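Local coordinates for protein EST1E (Clostridium proteoclasticum, PDB 2WTM) that hydrolyses esters as a promiscuous feruloyl esterase, probably freeing ferulic acid from its esters with a serine nucleophile of the alpha/beta-hydrolase type, at residues C27-I32 with A58-D63; T100-A105 with R122-A127; S113-A118 with L128-P133; A118-D123 with E182-K187. One frame throughout, in Å; residues are numbered along the deposited sequence.

Contacts 1 to 3 lie in the central alpha/beta-hydrolase sheet and its packing, contact 3 deepest, while contact 4 is at the edge, against the second subunit. Contacts 1 and 2 are neighbours in the sheet: strands 27-33 and 99-107 lie side by side, and both contacts depend on main-chain hydrogen bonds, regular in contact 1, sparser and eked out by a water and a lysine-tyrosine bond in contact 2. Contact 3, whose centre is about 5 Å from that of the chain, is purely apolar, setting helix 109-120 on strand 125-131. Contact 4 takes the end of the same helix outward to helix 181-187, where buried apolar groups give way to charged ones. Contacts 2 and 4 share Arg122 and Asp123, and both reach the second subunit.

Contact 1 of 4, residues C27-I32 with A58-D63; sequences CPLCII and ATLRAD
Ala58 O is gripped twice by 27-32: Cys30 N donates a hydrogen bond of 2.8 Å to it within the carbonyl plane, the shortest and straightest of the set, and Leu29 CA adds a CA-H...O contact of 3.3 Å to this same Ala58 O. Cys30 O and Leu60 O are held in the same double fashion, though their N-H donors stand above the carbonyl plane. Five main-chain bonds in all run from Ala58 N to Ala62 N, the last, Ala62 N to Ile32 O, stretched to 3.3 Å. The strand directions differ by only 22°, so the pair is parallel, as expected for the beta-alpha-beta unit in which helix 43-54 links strands 27-33 and 58-62 of the alpha/beta-hydrolase sheet. On the face of Leu29, Ile31 and Leu60, which helix 79-93 covers, the Leu29 CG lies anti to the backbone N (chi1 172°), bringing its CD1 to 3.8 Å from Ala58 CB. On the opposite face, with Cys30, Thr59 and Arg61, Ile32 CD1 obliquely meets Thr59 CG2 at 4.0 Å, while Ile32 CB lies alongside Arg61 CG. Beyond CG the arginine bends at chi3 (-70°) and leads away to a salt bridge with Asp18; Thr59 OG1 is bonded to Asn53.

Contact 2 of 4, residues T100-A105 with R122-A127; sequences TDIYMA and RDIIKA
Lys126 runs alongside Tyr103 from root to tip. The backbone sets its CB over one face of the phenol, 4.2 Å from the ring centroid and 26° off the normal, a CH-pi contact; with CG anti to the backbone N and the chain extended as far as CE, the methylenes then run along the phenol to its hydroxyl. A bend at chi4 (-57°) brings NZ to the phenol oxygen, where Lys126 NZ donates to Tyr103 OH at 2.9 Å; NZ has a further partner in Gln248 O of helix 234-249. Asp101 crosses the lysine obliquely, its CG 3.4 Å from Lys126 CD, but its carboxylate touches methylenes rather than the ammonium, so any attraction would act over a longer range. At the ring edge, in plane, lies Ala127 CB, 3.6 Å from Tyr103 CD1. Away from the tyrosine, Ile125 has CG1 beside its backbone N and a second bend at chi2 that places CD1 between two partners: Met104 CE, on an extended chain crossing at about a right angle, and Ile102 CG2.

The main chains meet more sparingly. Lys126 N donates almost along the C=O axis to Ile102 O at 2.9 Å, Met104 N reaches Ala127 O at 3.3 Å, and a water accepts from Ile102 N and donates to Ile124 O. The short strand axes diverge by 67°, consistent with a strand only just joining its neighbour: the start of the second parallel strand in the beta-alpha-beta unit whose turn between strand 99-107 and helix 109-120 probably forms the nucleophile elbow, as in other alpha/beta-hydrolases.

Contact 3 of 4, residues S113-A118 with L128-P133; sequences SVMLAA and LIPLSP
Leu128 opens the strand side of a beta-alpha-beta packing in the alpha/beta-hydrolase fold, in which helix 109-120 lies over strand 125-131, to which it leads. The short axes run at 157° to each other, nearly antiparallel, with a closest approach of 8.2 Å. With CG anti to the backbone N (chi1 171°), Leu128 sends both methyls onto the helix: CD1 comes within 3.6 Å of Val114 CG2, the branch standing between the valine's N and carbonyl carbon, and also touches Ala118 CB one turn further on. Val114 also touches residues of the probable nucleophile elbow, consistent with this apolar layer backing it. The branch CD2 of Leu128 turns to Met115 CA and Ala118 CB, so the isobutyl group bridges three helix residues. Ile129 directs its CB away from the helix, toward the sheet's other face, where it packs on Ala105. Pro130 faces the helix again and offers its ring: Pro130 CG is 3.6 Å from Met115 CG, the methionine crossing it at about a right angle.

Past Leu131 and Ser132 the chain brings a second proline to the same methionine. Met115 runs extended through chi2 and bends at chi3 (62°), and its SD rests 3.7 Å from Pro133 CB, with Pro133 CG slightly farther away.

Contact 4 of 4, residues A118-D123 with E182-K187; sequences AAMERD and EDFVDK
Two flat groups carry this contact, the Arg122 guanidinium and the Phe184 ring. Over one face of the guanidinium lies Lys187 CE, 3.5 Å from Arg122 NE; at its edge, only 6° out of plane, is Ala119 O, which accepts a bond of 2.7 Å from Arg122 NH1. The arginine thus folds back to bond the carbonyl of Ala119 in the last turn of helix 109-120, which it follows, helping, with Glu154 at NE and Gln177 at NH2, both of the second subunit, to hold the guanidinium plane. The phenylalanine is met at its edge: Met120 CG stands 3.9 Å from Phe184 CE1, and Met120 SD lies 5.5 Å from the Phe184 ring centroid, 85° off the normal, an edge-on Met-aromatic contact. Ala119 CB also sits near the ring plane and is pressed against the backbone, 3.3 Å from Phe184 O.

Lys187, bent at chi2 and chi3, curls across the arginine and leaves its NZ 4.1 Å from Arg122 NE. The repulsion expected between these cations is probably offset by Glu154 of the second subunit, which forms salt bridges with both, so the pair belongs to the dimer interface. Inward, Phe184 packs on Leu116 and Val185 on Met115, so helix 181-187 rests against helix 109-120, while Val185 and Asp186 reach Gln214 of helix 205-214.

Contact 1 of 4, residues C27-I32 with A58-D63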
loop_
_atom_site.group_PDB
_atom_site.type_symbol
_atom_site.label_atom_id
_atom_site.label_comp_id
_atom_site.label_asym_id
_atom_site.label_seq_id
_atom_site.Cartn_x
_atom_site.Cartn_y
_atom_site.Cartn_z
ATOM N N CYS A 27 -23.886 -18.862 8.748
ATOM C CA CYS A 27 -24.044 -18.671 7.321
ATOM C C CYS A 27 -22.757 -18.055 6.754
ATOM O O CYS A 27 -21.940 -17.522 7.524
ATOM C CB CYS A 27 -25.195 -17.733 6.997
ATOM S SG CYS A 27 -25.128 -16.122 7.733
ATOM N N PRO A 28 -22.597 -18.144 5.423
ATOM C CA PRO A 28 -21.455 -17.456 4.786
ATOM C C PRO A 28 -21.624 -15.949 4.813
ATOM O O PRO A 28 -22.717 -15.430 5.032
ATOM C CB PRO A 28 -21.485 -17.956 3.353
ATOM C CG PRO A 28 -22.410 -19.145 3.347
ATOM C CD PRO A 28 -23.415 -18.853 4.420
ATOM N N LEU A 29 -20.548 -15.210 4.545
ATOM C CA LEU A 29 -20.580 -13.744 4.559
ATOM C C LEU A 29 -19.804 -13.253 3.308
ATOM O O LEU A 29 -18.690 -13.747 3.052
ATOM C CB LEU A 29 -19.862 -13.213 5.762
ATOM C CG LEU A 29 -19.679 -11.704 5.766
ATOM C CD1 LEU A 29 -20.873 -11.118 6.284
ATOM C CD2 LEU A 29 -18.495 -11.246 6.587
ATOM N N CYS A 30 -20.400 -12.351 2.546
ATOM C CA CYS A 30 -19.692 -11.709 1.427
ATOM C C CYS A 30 -19.443 -10.256 1.742
ATOM O O CYS A 30 -20.352 -9.484 2.013
ATOM C CB CYS A 30 -20.413 -11.834 0.146
ATOM S SG CYS A 30 -19.559 -11.304 -1.337
ATOM N N ILE A 31 -18.160 -9.855 1.691
ATOM C CA ILE A 31 -17.734 -8.480 1.767
ATOM C C ILE A 31 -17.913 -7.838 0.374
ATOM O O ILE A 31 -17.488 -8.397 -0.647
ATOM C CB ILE A 31 -16.280 -8.378 2.243
ATOM C CG1 ILE A 31 -16.145 -8.905 3.688
ATOM C CG2 ILE A 31 -15.808 -6.925 2.267
ATOM C CD1 ILE A 31 -14.716 -9.220 4.124
ATOM N N ILE A 32 -18.510 -6.663 0.330
ATOM C CA ILE A 32 -18.837 -5.973 -0.938
ATOM C C ILE A 32 -18.230 -4.590 -0.894
ATOM O O ILE A 32 -18.543 -3.781 -0.003
ATOM C CB ILE A 32 -20.386 -5.811 -1.154
ATOM C CG1 ILE A 32 -21.011 -7.204 -1.086
ATOM C CG2 ILE A 32 -20.645 -5.226 -2.514
ATOM C CD1 ILE A 32 -22.559 -7.151 -1.211
ATOM N N ALA A 58 -24.955 -13.746 4.202
ATOM C CA ALA A 58 -24.906 -12.432 4.858
ATOM C C ALA A 58 -23.947 -11.559 4.032
ATOM O O ALA A 58 -23.097 -12.050 3.309
ATOM C CB ALA A 58 -24.414 -12.577 6.209
ATOM N N THR A 59 -24.123 -10.252 4.156
ATOM C CA THR A 59 -23.288 -9.316 3.393
ATOM C C THR A 59 -22.775 -8.241 4.302
ATOM O O THR A 59 -23.464 -7.790 5.243
ATOM C CB THR A 59 -24.065 -8.707 2.232
ATOM O OG1 THR A 59 -25.303 -8.093 2.711
ATOM C CG2 THR A 59 -24.331 -9.796 1.156
ATOM N N LEU A 60 -21.558 -7.772 3.988
ATOM C CA LEU A 60 -20.977 -6.662 4.723
ATOM C C LEU A 60 -20.519 -5.720 3.657
ATOM O O LEU A 60 -19.471 -5.929 3.000
ATOM C CB LEU A 60 -19.851 -7.105 5.670
ATOM C CG LEU A 60 -19.150 -6.120 6.624
ATOM C CD1 LEU A 60 -20.202 -5.492 7.558
ATOM C CD2 LEU A 60 -18.117 -6.847 7.372
ATOM N N ARG A 61 -21.330 -4.691 3.421
ATOM C CA ARG A 61 -21.007 -3.612 2.550
ATOM C C ARG A 61 -20.195 -2.587 3.316
ATOM O O ARG A 61 -20.636 -2.117 4.366
ATOM C CB ARG A 61 -22.264 -2.955 1.946
ATOM C CG ARG A 61 -23.125 -3.810 1.015
ATOM C CD ARG A 61 -24.437 -3.152 0.716
ATOM N NE ARG A 61 -25.297 -3.147 1.904
ATOM C CZ ARG A 61 -26.254 -2.268 2.111
ATOM N NH1 ARG A 61 -26.405 -1.289 1.280
ATOM N NH2 ARG A 61 -27.096 -2.379 3.150
ATOM N N ALA A 62 -18.998 -2.197 2.835
ATOM C CA ALA A 62 -18.161 -1.236 3.576
ATOM C C ALA A 62 -17.829 -0.061 2.681
ATOM O O ALA A 62 -17.404 -0.261 1.501
ATOM C CB ALA A 62 -16.844 -1.945 3.983
ATOM N N ASP A 63 -18.010 1.145 3.193
ATOM C CA ASP A 63 -17.614 2.363 2.552
ATOM C C ASP A 63 -16.085 2.530 2.839
ATOM O O ASP A 63 -15.626 2.465 3.983
ATOM C CB ASP A 63 -18.356 3.571 3.118
ATOM C CG ASP A 63 -19.800 3.631 2.691
ATOM O OD1 ASP A 63 -20.125 3.029 1.644
ATOM O OD2 ASP A 63 -20.562 4.362 3.410
#

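Contact 2 of 4, residues T100-A105 with R122-A127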
loop_
_atom_site.group_PDB
_atom_site.type_symbol
_atom_site.label_atom_id
_atom_site.label_comp_id
_atom_site.label_asym_id
_atom_site.label_seq_id
_atom_site.Cartn_x
_atom_site.Cartn_y
_atom_site.Cartn_z
ATOM N N THR A 100 -19.413 -18.625 8.554
ATOM C CA THR A 100 -18.757 -19.803 8.073
ATOM C C THR A 100 -17.594 -19.435 7.139
ATOM O O THR A 100 -16.476 -19.199 7.596
ATOM C CB THR A 100 -19.747 -20.797 7.422
ATOM O OG1 THR A 100 -20.426 -20.248 6.285
ATOM C CG2 THR A 100 -20.797 -21.229 8.482
ATOM N N ASP A 101 -17.869 -19.370 5.854
ATOM C CA ASP A 101 -16.879 -18.958 4.868
ATOM C C ASP A 101 -17.051 -17.458 4.516
ATOM O O ASP A 101 -18.152 -16.912 4.535
ATOM C CB ASP A 101 -17.022 -19.769 3.617
ATOM C CG ASP A 101 -16.920 -21.268 3.846
ATOM O OD1 ASP A 101 -15.840 -21.703 4.320
ATOM O OD2 ASP A 101 -17.902 -21.981 3.518
ATOM N N ILE A 102 -15.934 -16.812 4.089
ATOM C CA ILE A 102 -15.996 -15.401 3.697
ATOM C C ILE A 102 -15.713 -15.292 2.198
ATOM O O ILE A 102 -14.832 -16.014 1.694
ATOM C CB ILE A 102 -14.969 -14.555 4.493
ATOM C CG1 ILE A 102 -15.249 -14.742 6.007
ATOM C CG2 ILE A 102 -14.969 -13.082 4.071
ATOM C CD1 ILE A 102 -14.240 -14.083 6.889
ATOM N N TYR A 103 -16.489 -14.465 1.508
ATOM C CA TYR A 103 -16.327 -14.221 0.094
ATOM C C TYR A 103 -16.081 -12.740 -0.135
ATOM O O TYR A 103 -16.322 -11.960 0.737
ATOM C CB TYR A 103 -17.591 -14.615 -0.635
ATOM C CG TYR A 103 -17.905 -16.094 -0.549
ATOM C CD1 TYR A 103 -17.518 -16.950 -1.565
ATOM C CD2 TYR A 103 -18.649 -16.634 0.502
ATOM C CE1 TYR A 103 -17.825 -18.317 -1.517
ATOM C CE2 TYR A 103 -18.963 -18.014 0.536
ATOM C CZ TYR A 103 -18.538 -18.817 -0.465
ATOM O OH TYR A 103 -18.819 -20.202 -0.515
ATOM N N MET A 104 -15.631 -12.357 -1.324
ATOM C CA MET A 104 -15.505 -10.964 -1.672
ATOM C C MET A 104 -16.139 -10.680 -3.021
ATOM O O MET A 104 -16.031 -11.430 -3.976
ATOM C CB MET A 104 -14.066 -10.489 -1.741
ATOM C CG MET A 104 -13.369 -10.395 -0.425
ATOM S SD MET A 104 -11.613 -9.877 -0.694
ATOM C CE MET A 104 -11.090 -9.650 0.952
ATOM N N ALA A 105 -16.702 -9.479 -3.105
ATOM C CA ALA A 105 -17.273 -8.930 -4.393
ATOM C C ALA A 105 -17.042 -7.409 -4.378
ATOM O O ALA A 105 -16.933 -6.792 -3.330
ATOM C CB ALA A 105 -18.814 -9.228 -4.517
ATOM N N ARG A 122 -5.795 -15.094 0.516
ATOM C CA ARG A 122 -6.204 -16.205 -0.387
ATOM C C ARG A 122 -6.539 -17.460 0.397
ATOM O O ARG A 122 -7.321 -18.261 -0.106
ATOM C CB ARG A 122 -5.142 -16.448 -1.464
ATOM C CG ARG A 122 -3.726 -16.780 -0.902
ATOM C CD ARG A 122 -2.688 -16.645 -1.992
ATOM N NE ARG A 122 -1.294 -16.693 -1.504
ATOM C CZ ARG A 122 -0.620 -15.696 -0.927
ATOM N NH1 ARG A 122 -1.189 -14.524 -0.695
ATOM N NH2 ARG A 122 0.651 -15.873 -0.556
ATOM N N ASP A 123 -6.012 -17.570 1.629
ATOM C CA ASP A 123 -6.335 -18.652 2.552
ATOM C C ASP A 123 -7.774 -18.556 3.062
ATOM O O ASP A 123 -8.342 -19.600 3.393
ATOM C CB ASP A 123 -5.334 -18.781 3.709
ATOM C CG ASP A 123 -4.995 -17.473 4.403
ATOM O OD1 ASP A 123 -5.184 -16.405 3.808
ATOM O OD2 ASP A 123 -4.429 -17.538 5.520
ATOM N N ILE A 124 -8.329 -17.335 3.102
ATOM C CA ILE A 124 -9.529 -16.958 3.884
ATOM C C ILE A 124 -10.696 -16.787 2.931
ATOM O O ILE A 124 -11.833 -17.035 3.273
ATOM C CB ILE A 124 -9.308 -15.510 4.611
ATOM C CG1 ILE A 124 -8.030 -15.458 5.417
ATOM C CG2 ILE A 124 -10.475 -15.088 5.486
ATOM C CD1 ILE A 124 -7.929 -16.635 6.422
ATOM N N ILE A 125 -10.446 -16.252 1.761
ATOM C CA ILE A 125 -11.532 -15.854 0.843
ATOM C C ILE A 125 -11.847 -16.986 -0.095
ATOM O O ILE A 125 -11.029 -17.351 -0.945
ATOM C CB ILE A 125 -11.166 -14.556 0.053
ATOM C CG1 ILE A 125 -10.731 -13.444 1.007
ATOM C CG2 ILE A 125 -12.288 -14.200 -0.902
ATOM C CD1 ILE A 125 -11.848 -13.123 2.016
ATOM N N LYS A 126 -13.072 -17.516 -0.002
ATOM C CA LYS A 126 -13.391 -18.755 -0.655
ATOM C C LYS A 126 -13.677 -18.654 -2.160
ATOM O O LYS A 126 -13.451 -19.578 -2.938
ATOM C CB LYS A 126 -14.567 -19.373 0.088
ATOM C CG LYS A 126 -15.015 -20.758 -0.478
ATOM C CD LYS A 126 -15.946 -21.375 0.592
ATOM C CE LYS A 126 -16.550 -22.772 0.180
ATOM N NZ LYS A 126 -17.248 -22.613 -1.036
ATOM N N ALA A 127 -14.250 -17.529 -2.576
ATOM C CA ALA A 127 -14.447 -17.177 -3.963
ATOM C C ALA A 127 -14.532 -15.649 -4.111
ATOM O O ALA A 127 -14.716 -14.969 -3.088
ATOM C CB ALA A 127 -15.721 -17.844 -4.542
HETATM O O HOH W 1 -13.568 -18.175 4.782
#

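Contact 3 of 4, residues S113-A118 with L128-P133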
loop_
_atom_site.group_PDB
_atom_site.type_symbol
_atom_site.label_atom_id
_atom_site.label_comp_id
_atom_site.label_asym_id
_atom_site.label_seq_id
_atom_site.Cartn_x
_atom_site.Cartn_y
_atom_site.Cartn_z
ATOM N N SER A 113 -9.967 -3.682 -6.226
ATOM C CA SER A 113 -9.557 -3.774 -4.838
ATOM C C SER A 113 -9.728 -5.190 -4.262
ATOM O O SER A 113 -8.859 -5.719 -3.517
ATOM C CB SER A 113 -10.310 -2.720 -4.035
ATOM O OG SER A 113 -9.898 -1.404 -4.376
ATOM N N VAL A 114 -10.890 -5.824 -4.537
ATOM C CA VAL A 114 -11.063 -7.189 -4.152
ATOM C C VAL A 114 -10.193 -8.243 -4.867
ATOM O O VAL A 114 -9.730 -9.216 -4.260
ATOM C CB VAL A 114 -12.572 -7.582 -3.998
ATOM C CG1 VAL A 114 -13.309 -6.725 -2.933
ATOM C CG2 VAL A 114 -13.298 -7.618 -5.302
ATOM N N MET A 115 -9.907 -7.987 -6.145
ATOM C CA MET A 115 -8.884 -8.817 -6.772
ATOM C C MET A 115 -7.568 -8.825 -5.964
ATOM O O MET A 115 -6.948 -9.845 -5.772
ATOM C CB MET A 115 -8.636 -8.390 -8.211
ATOM C CG MET A 115 -9.872 -8.613 -9.130
ATOM S SD MET A 115 -9.745 -7.835 -10.751
ATOM C CE MET A 115 -8.317 -8.649 -11.486
ATOM N N LEU A 116 -7.139 -7.644 -5.564
ATOM C CA LEU A 116 -5.911 -7.503 -4.837
ATOM C C LEU A 116 -6.015 -8.084 -3.439
ATOM O O LEU A 116 -5.199 -8.874 -3.006
ATOM C CB LEU A 116 -5.490 -6.018 -4.763
ATOM C CG LEU A 116 -5.416 -5.190 -6.052
ATOM C CD1 LEU A 116 -5.013 -3.682 -5.860
ATOM C CD2 LEU A 116 -4.377 -5.920 -6.974
ATOM N N ALA A 117 -7.071 -7.711 -2.694
ATOM C CA ALA A 117 -7.243 -8.114 -1.325
ATOM C C ALA A 117 -7.488 -9.662 -1.254
ATOM O O ALA A 117 -7.031 -10.309 -0.343
ATOM C CB ALA A 117 -8.431 -7.365 -0.650
ATOM N N ALA A 118 -8.259 -10.222 -2.164
ATOM C CA ALA A 118 -8.478 -11.691 -2.210
ATOM C C ALA A 118 -7.169 -12.480 -2.297
ATOM O O ALA A 118 -6.917 -13.484 -1.617
ATOM C CB ALA A 118 -9.400 -12.080 -3.271
ATOM N N LEU A 128 -14.480 -15.170 -5.344
ATOM C CA LEU A 128 -14.222 -13.749 -5.635
ATOM C C LEU A 128 -15.078 -13.348 -6.800
ATOM O O LEU A 128 -15.133 -14.039 -7.831
ATOM C CB LEU A 128 -12.738 -13.600 -5.999
ATOM C CG LEU A 128 -12.366 -12.244 -6.521
ATOM C CD1 LEU A 128 -12.474 -11.164 -5.504
ATOM C CD2 LEU A 128 -10.962 -12.352 -7.008
ATOM N N ILE A 129 -15.726 -12.204 -6.668
ATOM C CA ILE A 129 -16.585 -11.628 -7.711
ATOM C C ILE A 129 -16.241 -10.188 -8.087
ATOM O O ILE A 129 -16.803 -9.260 -7.528
ATOM C CB ILE A 129 -18.067 -11.709 -7.290
ATOM C CG1 ILE A 129 -18.377 -13.139 -6.855
ATOM C CG2 ILE A 129 -18.922 -11.324 -8.491
ATOM C CD1 ILE A 129 -19.762 -13.294 -6.304
ATOM N N PRO A 130 -15.334 -10.004 -9.055
ATOM C CA PRO A 130 -15.082 -8.644 -9.525
ATOM C C PRO A 130 -16.114 -8.245 -10.568
ATOM O O PRO A 130 -16.138 -8.812 -11.648
ATOM C CB PRO A 130 -13.652 -8.748 -10.079
ATOM C CG PRO A 130 -13.142 -10.038 -9.591
ATOM C CD PRO A 130 -14.358 -10.925 -9.607
ATOM N N LEU A 131 -16.858 -7.197 -10.279
ATOM C CA LEU A 131 -17.911 -6.671 -11.150
ATOM C C LEU A 131 -17.338 -5.479 -11.958
ATOM O O LEU A 131 -16.926 -4.510 -11.333
ATOM C CB LEU A 131 -19.107 -6.268 -10.312
ATOM C CG LEU A 131 -19.755 -7.351 -9.499
ATOM C CD1 LEU A 131 -20.735 -6.813 -8.455
ATOM C CD2 LEU A 131 -20.372 -8.451 -10.341
ATOM N N SER A 132 -17.170 -5.647 -13.307
ATOM C CA SER A 132 -16.558 -4.627 -14.163
ATOM C C SER A 132 -15.328 -4.019 -13.503
ATOM O O SER A 132 -15.224 -2.788 -13.339
ATOM C CB SER A 132 -17.627 -3.556 -14.473
ATOM O OG SER A 132 -18.786 -4.221 -15.090
ATOM N N PRO A 133 -14.381 -4.906 -13.134
ATOM C CA PRO A 133 -13.261 -4.407 -12.337
ATOM C C PRO A 133 -12.386 -3.435 -13.069
ATOM O O PRO A 133 -12.102 -3.648 -14.263
ATOM C CB PRO A 133 -12.515 -5.678 -12.004
ATOM C CG PRO A 133 -12.833 -6.623 -13.099
ATOM C CD PRO A 133 -14.229 -6.352 -13.419
#

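Contact 4 of 4, residues A118-D123 with E182-K187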
loop_
_atom_site.group_PDB
_atom_site.type_symbol
_atom_site.label_atom_id
_atom_site.label_comp_id
_atom_site.label_asym_id
_atom_site.label_seq_id
_atom_site.Cartn_x
_atom_site.Cartn_y
_atom_site.Cartn_z
ATOM N N ALA A 118 -8.259 -10.222 -2.164
ATOM C CA ALA A 118 -8.478 -11.691 -2.210
ATOM C C ALA A 118 -7.169 -12.480 -2.297
ATOM O O ALA A 118 -6.917 -13.484 -1.617
ATOM C CB ALA A 118 -9.400 -12.080 -3.271
ATOM N N ALA A 119 -6.284 -11.967 -3.111
ATOM C CA ALA A 119 -4.995 -12.623 -3.207
ATOM C C ALA A 119 -4.233 -12.539 -1.890
ATOM O O ALA A 119 -3.603 -13.504 -1.472
ATOM C CB ALA A 119 -4.254 -12.072 -4.394
ATOM N N MET A 120 -4.234 -11.382 -1.243
ATOM C CA MET A 120 -3.532 -11.208 -0.004
ATOM C C MET A 120 -4.153 -12.022 1.089
ATOM O O MET A 120 -3.510 -12.360 2.083
ATOM C CB MET A 120 -3.553 -9.721 0.372
ATOM C CG MET A 120 -2.866 -8.834 -0.660
ATOM S SD MET A 120 -3.205 -7.039 -0.361
ATOM C CE MET A 120 -2.167 -7.008 0.885
ATOM N N GLU A 121 -5.446 -12.344 0.920
ATOM C CA GLU A 121 -6.270 -13.105 1.871
ATOM C C GLU A 121 -6.679 -14.483 1.281
ATOM O O GLU A 121 -7.773 -14.979 1.531
ATOM C CB GLU A 121 -7.554 -12.329 2.247
ATOM C CG GLU A 121 -7.284 -11.035 2.890
ATOM C CD GLU A 121 -6.994 -11.109 4.384
ATOM O OE1 GLU A 121 -6.632 -12.195 4.901
ATOM O OE2 GLU A 121 -7.092 -10.034 5.043
ATOM N N ARG A 122 -5.795 -15.094 0.516
ATOM C CA ARG A 122 -6.204 -16.205 -0.387
ATOM C C ARG A 122 -6.539 -17.460 0.397
ATOM O O ARG A 122 -7.321 -18.261 -0.106
ATOM C CB ARG A 122 -5.142 -16.448 -1.464
ATOM C CG ARG A 122 -3.726 -16.780 -0.902
ATOM C CD ARG A 122 -2.688 -16.645 -1.992
ATOM N NE ARG A 122 -1.294 -16.693 -1.504
ATOM C CZ ARG A 122 -0.620 -15.696 -0.927
ATOM N NH1 ARG A 122 -1.189 -14.524 -0.695
ATOM N NH2 ARG A 122 0.651 -15.873 -0.556
ATOM N N ASP A 123 -6.012 -17.570 1.629
ATOM C CA ASP A 123 -6.335 -18.652 2.552
ATOM C C ASP A 123 -7.774 -18.556 3.062
ATOM O O ASP A 123 -8.342 -19.600 3.393
ATOM C CB ASP A 123 -5.334 -18.781 3.709
ATOM C CG ASP A 123 -4.995 -17.473 4.403
ATOM O OD1 ASP A 123 -5.184 -16.405 3.808
ATOM O OD2 ASP A 123 -4.429 -17.538 5.520
ATOM N N GLU A 182 -1.219 -8.294 -12.197
ATOM C CA GLU A 182 -1.026 -9.655 -12.682
ATOM C C GLU A 182 -0.474 -10.604 -11.638
ATOM O O GLU A 182 -0.802 -11.823 -11.651
ATOM C CB GLU A 182 -0.107 -9.603 -13.905
ATOM C CG GLU A 182 -0.676 -9.020 -15.172
ATOM C CD GLU A 182 -0.782 -7.469 -15.212
ATOM O OE1 GLU A 182 -0.176 -6.754 -14.327
ATOM O OE2 GLU A 182 -1.463 -6.971 -16.159
ATOM N N ASP A 183 0.335 -10.094 -10.707
ATOM C CA ASP A 183 0.884 -10.897 -9.591
ATOM C C ASP A 183 -0.259 -11.412 -8.708
ATOM O O ASP A 183 -0.275 -12.564 -8.250
ATOM C CB ASP A 183 1.845 -10.107 -8.729
ATOM C CG ASP A 183 3.158 -9.857 -9.370
ATOM O OD1 ASP A 183 3.391 -10.314 -10.518
ATOM O OD2 ASP A 183 3.933 -9.137 -8.723
ATOM N N PHE A 184 -1.180 -10.503 -8.422
ATOM C CA PHE A 184 -2.331 -10.842 -7.569
ATOM C C PHE A 184 -3.317 -11.810 -8.272
ATOM O O PHE A 184 -3.938 -12.638 -7.617
ATOM C CB PHE A 184 -3.132 -9.569 -7.128
ATOM C CG PHE A 184 -2.345 -8.564 -6.330
ATOM C CD1 PHE A 184 -2.540 -8.456 -4.995
ATOM C CD2 PHE A 184 -1.349 -7.783 -6.903
ATOM C CE1 PHE A 184 -1.873 -7.515 -4.219
ATOM C CE2 PHE A 184 -0.683 -6.808 -6.161
ATOM C CZ PHE A 184 -0.936 -6.694 -4.809
ATOM N N VAL A 185 -3.489 -11.642 -9.562
ATOM C CA VAL A 185 -4.310 -12.584 -10.341
ATOM C C VAL A 185 -3.691 -13.987 -10.247
ATOM O O VAL A 185 -4.377 -14.986 -9.988
ATOM C CB VAL A 185 -4.452 -12.144 -11.789
ATOM C CG1 VAL A 185 -5.095 -13.214 -12.648
ATOM C CG2 VAL A 185 -5.259 -10.837 -11.865
ATOM N N ASP A 186 -2.388 -14.050 -10.461
ATOM C CA ASP A 186 -1.724 -15.339 -10.384
ATOM C C ASP A 186 -1.831 -16.029 -9.036
ATOM O O ASP A 186 -1.793 -17.284 -8.949
ATOM C CB ASP A 186 -0.229 -15.145 -10.713
ATOM C CG ASP A 186 0.049 -15.115 -12.188
ATOM O OD1 ASP A 186 -0.841 -15.417 -13.051
ATOM O OD2 ASP A 186 1.220 -14.773 -12.496
ATOM N N LYS A 187 -1.897 -15.264 -7.961
ATOM C CA LYS A 187 -1.925 -15.836 -6.642
ATOM C C LYS A 187 -3.272 -16.361 -6.208
ATOM O O LYS A 187 -3.298 -17.270 -5.345
ATOM C CB LYS A 187 -1.375 -14.869 -5.625
ATOM C CG LYS A 187 0.113 -14.647 -5.767
ATOM C CD LYS A 187 0.919 -15.930 -5.656
ATOM C CE LYS A 187 0.762 -16.588 -4.316
ATOM N NZ LYS A 187 1.748 -17.709 -4.109
#